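Local coordinates for protein probable succinyl-CoA:3-ketoacid coenzyme A transferase subunit B (Bacillus subtilis, PDB 3CDK) that probably catalyses, as one subunit of a CoA-transferase, the transfer of coenzyme A from succinyl-CoA to a 3-oxo acid, releasing succinate, at residues Asp134-Ala139 / Gln168-Arg173. Residues are numbered along the deposited sequence; the frame is centred on the assembly and turned at random.
Sequences DLVNGA and QKVVHR
Val170 lies against the last turn of helix 132-138, where its branched side chain meets that of Val136, with Asn137 at its flank. CG2 of Val170 comes to 3.9 Å from CB of Val136, and CG1 of Val170 to the same distance from CG2 of Val136; the two isopropyl groups lie obliquely, with the methyls of Val170 spread over CB and CG2 of Val136. The second approach depends on the rotation of Val136: chi1 of -59° puts CG2 between the backbone N and the carbonyl carbon, on the side of Val170. The contact also takes in polar atoms: CB of Val170 is 3.7 Å from the Val136 carbonyl O, and CG1 of Val170 is 3.7 Å from Asn137 OD1. These are van der Waals contacts that bring two oxygens beside a methyl-bearing side chain. Short, branched valines suit the close backbones here, with CA atoms of Val136 and Val170 6.0 Å apart, while a partly exposed asparagine suits the border of the apolar patch. At the C-terminal end of the helix Leu135 O accepts from both Gly138 N and Ala139 N. Backbone hydrogen bonds between Gly114 and both Val170 and Val171, and one from Lys169 N to the Asp115 carboxylate, fix the loop that carries Val170. Leu116 of strand 116-117 touches both valines. In the mixed sheet of the coenzyme A transferase domain, strands 102-105, 141-145 and 173-175 run parallel side by side; helix 132-138, on the connection between the first two, packs here against the loop leading into 173-175.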
loop_
_atom_site.group_PDB
_atom_site.type_symbol
_atom_site.label_atom_id
_atom_site.label_comp_id
_atom_site.label_asym_id
_atom_site.label_seq_id
_atom_site.Cartn_x
_atom_site.Cartn_y
_atom_site.Cartn_z
ATOM N N ASP B 134 13.118 10.869 -1.101
ATOM C CA ASP B 134 12.727 9.490 -1.350
ATOM C C ASP B 134 13.431 8.919 -2.542
ATOM O O ASP B 134 13.994 7.817 -2.501
ATOM C CB ASP B 134 11.241 9.442 -1.594
ATOM C CG ASP B 134 10.470 9.478 -0.315
ATOM O OD1 ASP B 134 10.237 8.395 0.266
ATOM O OD2 ASP B 134 10.163 10.594 0.138
ATOM N N LEU B 135 13.347 9.688 -3.617
ATOM C CA LEU B 135 14.047 9.472 -4.869
ATOM C C LEU B 135 15.548 9.187 -4.673
ATOM O O LEU B 135 16.067 8.182 -5.225
ATOM C CB LEU B 135 13.809 10.681 -5.762
ATOM C CG LEU B 135 12.947 10.554 -7.042
ATOM C CD1 LEU B 135 12.481 9.145 -7.373
ATOM C CD2 LEU B 135 11.801 11.552 -7.138
ATOM N N VAL B 136 16.234 10.000 -3.852
ATOM C CA VAL B 136 17.690 9.857 -3.753
ATOM C C VAL B 136 18.063 8.586 -3.061
ATOM O O VAL B 136 19.161 8.057 -3.283
ATOM C CB VAL B 136 18.445 11.043 -3.087
ATOM C CG1 VAL B 136 18.196 12.305 -3.843
ATOM C CG2 VAL B 136 18.155 11.187 -1.575
ATOM N N ASN B 137 17.162 8.076 -2.226
ATOM C CA ASN B 137 17.460 6.822 -1.544
ATOM C C ASN B 137 16.935 5.604 -2.279
ATOM O O ASN B 137 17.374 4.518 -2.011
ATOM C CB ASN B 137 17.001 6.847 -0.086
ATOM C CG ASN B 137 17.677 7.948 0.710
ATOM O OD1 ASN B 137 18.863 7.887 0.995
ATOM N ND2 ASN B 137 16.923 8.979 1.038
ATOM N N GLY B 138 16.042 5.790 -3.246
ATOM C CA GLY B 138 15.365 4.660 -3.871
ATOM C C GLY B 138 15.674 4.330 -5.326
ATOM O O GLY B 138 15.658 3.174 -5.705
ATOM N N ALA B 139 15.930 5.335 -6.152
ATOM C CA ALA B 139 16.323 5.071 -7.529
ATOM C C ALA B 139 17.630 4.258 -7.558
ATOM O O ALA B 139 18.513 4.473 -6.727
ATOM C CB ALA B 139 16.473 6.354 -8.277
ATOM N N GLN B 168 22.385 11.665 2.111
ATOM C CA GLN B 168 23.745 11.498 2.553
ATOM C C GLN B 168 24.382 10.420 1.700
ATOM O O GLN B 168 23.870 9.297 1.684
ATOM C CB GLN B 168 23.785 11.062 4.019
ATOM C CG GLN B 168 25.184 11.078 4.578
ATOM C CD GLN B 168 25.253 10.780 6.069
ATOM O OE1 GLN B 168 24.679 9.791 6.545
ATOM N NE2 GLN B 168 25.974 11.617 6.811
ATOM N N LYS B 169 25.487 10.742 1.005
ATOM C CA LYS B 169 26.179 9.765 0.156
ATOM C C LYS B 169 25.246 9.111 -0.876
ATOM O O LYS B 169 25.187 7.886 -0.959
ATOM C CB LYS B 169 26.801 8.657 1.007
ATOM C CG LYS B 169 28.122 9.022 1.670
ATOM C CD LYS B 169 28.710 7.858 2.464
ATOM C CE LYS B 169 29.403 8.419 3.699
ATOM N NZ LYS B 169 29.844 7.386 4.691
ATOM N N VAL B 170 24.548 9.921 -1.671
ATOM C CA VAL B 170 23.520 9.398 -2.568
ATOM C C VAL B 170 23.861 9.498 -4.076
ATOM O O VAL B 170 23.394 8.706 -4.880
ATOM C CB VAL B 170 22.138 10.017 -2.238
ATOM C CG1 VAL B 170 21.669 9.550 -0.832
ATOM C CG2 VAL B 170 22.208 11.531 -2.274
ATOM N N VAL B 171 24.728 10.435 -4.434
ATOM C CA VAL B 171 24.961 10.784 -5.823
ATOM C C VAL B 171 25.894 9.775 -6.423
ATOM O O VAL B 171 26.964 9.555 -5.881
ATOM C CB VAL B 171 25.554 12.213 -5.913
ATOM C CG1 VAL B 171 25.885 12.613 -7.327
ATOM C CG2 VAL B 171 24.535 13.202 -5.300
ATOM N N HIS B 172 25.473 9.134 -7.517
ATOM C CA HIS B 172 26.360 8.234 -8.249
ATOM C C HIS B 172 27.190 8.992 -9.281
ATOM O O HIS B 172 28.374 8.699 -9.474
ATOM C CB HIS B 172 25.593 7.101 -8.939
ATOM C CG HIS B 172 24.840 6.211 -7.995
ATOM N ND1 HIS B 172 23.475 6.307 -7.808
ATOM C CD2 HIS B 172 25.261 5.224 -7.170
ATOM C CE1 HIS B 172 23.088 5.412 -6.915
ATOM N NE2 HIS B 172 24.151 4.742 -6.513
ATOM N N ARG B 173 26.581 9.972 -9.941
ATOM C CA ARG B 173 27.274 10.721 -10.972
ATOM C C ARG B 173 26.859 12.175 -10.901
ATOM O O ARG B 173 25.670 12.457 -10.789
ATOM C CB ARG B 173 26.951 10.135 -12.356
ATOM C CG ARG B 173 27.406 10.997 -13.502
ATOM C CD ARG B 173 27.589 10.222 -14.788
ATOM N NE ARG B 173 28.729 9.304 -14.739
ATOM C CZ ARG B 173 28.977 8.372 -15.654
ATOM N NH1 ARG B 173 28.166 8.224 -16.682
ATOM N NH2 ARG B 173 30.027 7.587 -15.530
#